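Local coordinates for beta-agarase D (Zobellia galactanivorans, PDB 4ASM), which hydrolyses the beta-1,4-linkages of agarose in a random, endo-acting manner with retention of the anomeric configuration, at residues L91-K103 and I113-N125. Sequence-based numbering, arbitrary orientation.
Sequences LNIWASRIPGATK and ISRPETRAGCITN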
loop_
_atom_site.group_PDB
_atom_site.type_symbol
_atom_site.label_atom_id
_atom_site.label_comp_id
_atom_site.label_asym_id
_atom_site.label_seq_id
_atom_site.Cartn_x
_atom_site.Cartn_y
_atom_site.Cartn_z
ATOM N N LEU A 91 -4.266 1.220 -16.391
ATOM C CA LEU A 91 -5.342 0.818 -15.497
ATOM C C LEU A 91 -5.980 2.092 -14.916
ATOM O O LEU A 91 -5.258 2.994 -14.460
ATOM C CB LEU A 91 -4.767 -0.039 -14.364
ATOM C CG LEU A 91 -5.687 -0.408 -13.201
ATOM C CD1 LEU A 91 -6.809 -1.397 -13.612
ATOM C CD2 LEU A 91 -4.872 -0.940 -12.023
ATOM N N ASN A 92 -7.309 2.150 -14.926
ATOM C CA ASN A 92 -8.066 3.246 -14.336
ATOM C C ASN A 92 -8.853 2.660 -13.169
ATOM O O ASN A 92 -9.603 1.701 -13.352
ATOM C CB ASN A 92 -9.096 3.811 -15.339
ATOM C CG ASN A 92 -8.470 4.649 -16.470
ATOM O OD1 ASN A 92 -8.822 5.815 -16.631
ATOM N ND2 ASN A 92 -7.589 4.050 -17.269
ATOM N N ILE A 93 -8.668 3.216 -11.970
ATOM C CA ILE A 93 -9.494 2.843 -10.813
ATOM C C ILE A 93 -9.955 4.140 -10.187
ATOM O O ILE A 93 -9.129 4.952 -9.783
ATOM C CB ILE A 93 -8.705 1.979 -9.800
ATOM C CG1 ILE A 93 -8.485 0.593 -10.393
ATOM C CG2 ILE A 93 -9.494 1.813 -8.485
ATOM C CD1 ILE A 93 -7.697 -0.363 -9.496
ATOM N N TRP A 94 -11.263 4.351 -10.112
ATOM C CA TRP A 94 -11.754 5.645 -9.657
ATOM C C TRP A 94 -12.748 5.548 -8.525
ATOM O O TRP A 94 -13.123 4.455 -8.095
ATOM C CB TRP A 94 -12.342 6.440 -10.829
ATOM C CG TRP A 94 -13.543 5.858 -11.483
ATOM C CD1 TRP A 94 -14.842 6.191 -11.239
ATOM C CD2 TRP A 94 -13.561 4.876 -12.524
ATOM N NE1 TRP A 94 -15.684 5.479 -12.073
ATOM C CE2 TRP A 94 -14.919 4.660 -12.866
ATOM C CE3 TRP A 94 -12.562 4.163 -13.209
ATOM C CZ2 TRP A 94 -15.306 3.743 -13.844
ATOM C CZ3 TRP A 94 -12.957 3.235 -14.188
ATOM C CH2 TRP A 94 -14.320 3.048 -14.494
ATOM N N ALA A 95 -13.143 6.723 -8.044
ATOM C CA ALA A 95 -14.123 6.853 -6.991
ATOM C C ALA A 95 -15.245 7.755 -7.462
ATOM O O ALA A 95 -15.024 8.637 -8.305
ATOM C CB ALA A 95 -13.455 7.453 -5.764
ATOM N N SER A 96 -16.431 7.537 -6.897
ATOM C CA SER A 96 -17.580 8.401 -7.153
ATOM C C SER A 96 -18.521 8.336 -5.962
ATOM O O SER A 96 -18.342 7.499 -5.070
ATOM C CB SER A 96 -18.326 7.960 -8.420
ATOM O OG SER A 96 -18.996 6.720 -8.192
ATOM N N ARG A 97 -19.521 9.218 -5.942
ATOM C CA ARG A 97 -20.551 9.159 -4.915
ATOM C C ARG A 97 -21.926 9.244 -5.550
ATOM O O ARG A 97 -22.123 9.969 -6.538
ATOM C CB ARG A 97 -20.386 10.313 -3.921
ATOM C CG ARG A 97 -19.093 10.281 -3.122
ATOM C CD ARG A 97 -19.366 10.655 -1.676
ATOM N NE ARG A 97 -18.179 10.644 -0.824
ATOM C CZ ARG A 97 -17.415 11.700 -0.594
ATOM N NH1 ARG A 97 -17.680 12.868 -1.179
ATOM N NH2 ARG A 97 -16.387 11.592 0.235
ATOM N N ILE A 98 -22.875 8.531 -4.952
ATOM C CA ILE A 98 -24.284 8.583 -5.350
ATOM C C ILE A 98 -24.990 9.555 -4.403
ATOM O O ILE A 98 -24.819 9.442 -3.179
ATOM C CB ILE A 98 -24.918 7.170 -5.255
ATOM C CG1 ILE A 98 -24.491 6.285 -6.440
ATOM C CG2 ILE A 98 -26.452 7.253 -5.164
ATOM C CD1 ILE A 98 -25.040 6.699 -7.815
ATOM N N PRO A 99 -25.762 10.533 -4.945
ATOM C CA PRO A 99 -26.393 11.485 -4.009
ATOM C C PRO A 99 -27.255 10.788 -2.947
ATOM O O PRO A 99 -28.039 9.881 -3.265
ATOM C CB PRO A 99 -27.249 12.375 -4.924
ATOM C CG PRO A 99 -26.676 12.226 -6.291
ATOM C CD PRO A 99 -26.035 10.859 -6.360
ATOM N N GLY A 100 -27.074 11.174 -1.691
ATOM C CA GLY A 100 -27.854 10.633 -0.569
ATOM C C GLY A 100 -27.402 9.294 -0.020
ATOM O O GLY A 100 -27.973 8.802 0.961
ATOM N N ALA A 101 -26.398 8.674 -0.654
ATOM C CA ALA A 101 -25.900 7.381 -0.203
ATOM C C ALA A 101 -24.910 7.620 0.925
ATOM O O ALA A 101 -23.992 8.445 0.806
ATOM C CB ALA A 101 -25.243 6.603 -1.353
ATOM N N THR A 102 -25.108 6.903 2.017
ATOM C CA THR A 102 -24.240 6.994 3.188
ATOM C C THR A 102 -23.799 5.601 3.647
ATOM O O THR A 102 -24.392 4.574 3.260
ATOM C CB THR A 102 -24.953 7.701 4.379
ATOM O OG1 THR A 102 -26.088 6.925 4.768
ATOM C CG2 THR A 102 -25.411 9.090 3.985
ATOM N N LYS A 103 -22.749 5.550 4.460
ATOM C CA LYS A 103 -22.285 4.283 5.012
ATOM C C LYS A 103 -21.815 4.475 6.435
ATOM O O LYS A 103 -21.143 5.466 6.736
ATOM C CB LYS A 103 -21.172 3.643 4.157
ATOM C CG LYS A 103 -20.588 2.347 4.751
ATOM C CD LYS A 103 -19.813 1.550 3.726
ATOM C CE LYS A 103 -19.256 0.247 4.298
ATOM N NZ LYS A 103 -18.711 -0.596 3.201
ATOM N N ILE A 113 -20.474 5.547 13.304
ATOM C CA ILE A 113 -20.743 6.862 12.745
ATOM C C ILE A 113 -20.992 6.720 11.241
ATOM O O ILE A 113 -20.600 5.715 10.656
ATOM C CB ILE A 113 -19.588 7.869 13.022
ATOM C CG1 ILE A 113 -18.258 7.337 12.476
ATOM C CG2 ILE A 113 -19.466 8.161 14.534
ATOM C CD1 ILE A 113 -17.118 8.373 12.481
ATOM N N SER A 114 -21.629 7.717 10.641
ATOM C CA SER A 114 -21.972 7.686 9.209
ATOM C C SER A 114 -21.353 8.840 8.438
ATOM O O SER A 114 -21.247 9.968 8.936
ATOM C CB SER A 114 -23.493 7.721 9.012
ATOM O OG SER A 114 -24.105 6.526 9.477
ATOM N N ARG A 115 -20.940 8.544 7.209
ATOM C CA ARG A 115 -20.416 9.556 6.303
ATOM C C ARG A 115 -20.953 9.242 4.919
ATOM O O ARG A 115 -21.453 8.139 4.704
ATOM C CB ARG A 115 -18.877 9.537 6.299
ATOM C CG ARG A 115 -18.198 9.946 7.603
ATOM C CD ARG A 115 -18.397 11.412 7.893
ATOM N NE ARG A 115 -17.688 11.809 9.116
ATOM C CZ ARG A 115 -18.181 11.779 10.362
ATOM N NH1 ARG A 115 -19.408 11.337 10.623
ATOM N NH2 ARG A 115 -17.405 12.183 11.368
ATOM N N PRO A 116 -20.854 10.194 3.969
ATOM C CA PRO A 116 -21.190 9.864 2.584
ATOM C C PRO A 116 -20.418 8.651 2.088
ATOM O O PRO A 116 -19.217 8.510 2.341
ATOM C CB PRO A 116 -20.746 11.109 1.806
ATOM C CG PRO A 116 -20.872 12.236 2.798
ATOM C CD PRO A 116 -20.439 11.604 4.108
ATOM N N GLU A 117 -21.113 7.758 1.389
ATOM C CA GLU A 117 -20.474 6.555 0.867
ATOM C C GLU A 117 -19.614 6.872 -0.343
ATOM O O GLU A 117 -20.025 7.593 -1.238
ATOM C CB GLU A 117 -21.511 5.491 0.489
ATOM C CG GLU A 117 -20.877 4.229 -0.068
ATOM C CD GLU A 117 -21.837 3.078 -0.175
ATOM O OE1 GLU A 117 -22.324 2.602 0.871
ATOM O OE2 GLU A 117 -22.084 2.638 -1.316
ATOM N N THR A 118 -18.413 6.322 -0.360
ATOM C CA THR A 118 -17.505 6.511 -1.488
ATOM C C THR A 118 -17.374 5.205 -2.247
ATOM O O THR A 118 -16.816 4.224 -1.737
ATOM C CB THR A 118 -16.127 6.982 -1.030
ATOM O OG1 THR A 118 -16.289 8.227 -0.329
ATOM C CG2 THR A 118 -15.234 7.207 -2.246
ATOM N N ARG A 119 -17.891 5.207 -3.468
ATOM C CA ARG A 119 -17.782 4.043 -4.335
ATOM C C ARG A 119 -16.391 4.068 -4.937
ATOM O O ARG A 119 -15.909 5.127 -5.320
ATOM C CB ARG A 119 -18.840 4.110 -5.441
ATOM C CG ARG A 119 -20.272 4.313 -4.902
ATOM C CD ARG A 119 -21.333 4.109 -5.995
ATOM N NE ARG A 119 -21.081 4.912 -7.189
ATOM C CZ ARG A 119 -21.788 4.824 -8.313
ATOM N NH1 ARG A 119 -22.827 3.984 -8.384
ATOM N NH2 ARG A 119 -21.459 5.582 -9.356
ATOM N N ALA A 120 -15.745 2.905 -5.035
ATOM C CA ALA A 120 -14.351 2.868 -5.507
ATOM C C ALA A 120 -13.987 1.515 -6.099
ATOM O O ALA A 120 -14.512 0.505 -5.695
ATOM C CB ALA A 120 -13.410 3.182 -4.341
ATOM N N GLY A 121 -13.022 1.490 -6.994
ATOM C CA GLY A 121 -12.615 0.212 -7.568
ATOM C C GLY A 121 -11.576 -0.525 -6.723
ATOM O O GLY A 121 -10.848 0.080 -5.924
ATOM N N CYS A 122 -11.494 -1.833 -6.936
ATOM C CA CYS A 122 -10.539 -2.689 -6.250
ATOM C C CYS A 122 -10.300 -3.884 -7.145
ATOM O O CYS A 122 -11.272 -4.487 -7.617
ATOM C CB CYS A 122 -11.114 -3.154 -4.906
ATOM S SG CYS A 122 -9.942 -4.079 -3.885
ATOM N N ILE A 123 -9.033 -4.220 -7.383
ATOM C CA ILE A 123 -8.706 -5.383 -8.200
ATOM C C ILE A 123 -7.697 -6.262 -7.502
ATOM O O ILE A 123 -6.923 -5.792 -6.660
ATOM C CB ILE A 123 -8.178 -4.986 -9.609
ATOM C CG1 ILE A 123 -6.777 -4.381 -9.518
ATOM C CG2 ILE A 123 -9.156 -4.035 -10.289
ATOM C CD1 ILE A 123 -6.186 -4.052 -10.900
ATOM N N THR A 124 -7.667 -7.533 -7.914
ATOM C CA THR A 124 -6.702 -8.518 -7.421
ATOM C C THR A 124 -6.030 -9.208 -8.619
ATOM O O THR A 124 -6.713 -9.580 -9.583
ATOM C CB THR A 124 -7.446 -9.594 -6.630
ATOM O OG1 THR A 124 -8.150 -8.988 -5.535
ATOM C CG2 THR A 124 -6.484 -10.615 -6.068
ATOM N N ASN A 125 -4.712 -9.361 -8.563
ATOM C CA ASN A 125 -3.940 -10.083 -9.575
ATOM C C ASN A 125 -4.101 -11.586 -9.402
ATOM O O ASN A 125 -4.189 -12.087 -8.268
ATOM C CB ASN A 125 -2.460 -9.635 -9.491
ATOM C CG ASN A 125 -1.652 -9.959 -10.734
ATOM O OD1 ASN A 125 -1.089 -9.057 -11.386
ATOM N ND2 ASN A 125 -1.552 -11.213 -11.045
HETATM O O HOH W 1 -16.846 9.962 2.781
HETATM O O HOH W 2 -22.032 6.592 -3.049
HETATM O O HOH W 3 -25.313 5.472 6.883
#
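Arg119 lies across from Ser96, and the two backbones pair both ways: Arg119 N to Ser96 O at 2.8 Å, Ser96 N to Arg119 O at 2.9 Å. From CB outward the arginine keeps to the serine: its CB lies close to Ser96 O, CD passes beside Ile98 CG1, and a bend at chi3 (-53°) turns the guanidinium back onto the serine. There NE and NH2 of Arg119 both donate to Ser96 OG, NE at 2.9 Å, with the oxygen almost in the guanidinium plane. Ile98 CG1 lies over one face of the guanidinium, toward its rim, 3.4 Å from Arg119 NH1. Ser96 OG also bonds His83, a probable substrate-binding residue, which would probably place the arginine in the second shell of that site. A leucine in place of Arg119 would probably leave Ser96 OG without the two N-H donors of the guanidinium and Ile98 without the flat group it rests on.

On the other side of the strand pair, Arg97 NE reaches Thr118 OG1 at 3.1 Å, tilted from the guanidinium plane, while Pro116 CB lies over one face; Asp327 takes the same threonine hydroxyl, and Pro338 O receives Arg97 NH1. Farther along, Ile123 CD1 meets Leu91 CD2 tip to tip at 3.6 Å. Beyond the type II turn Ile98–Ala101, Lys103 and Arg115 pair again through their backbones. Strand 112-125 thus pairs antiparallel first with 102-106 and then with 90-96, within the curved beta-sandwich (jelly-roll) fold of GH16 catalytic domains.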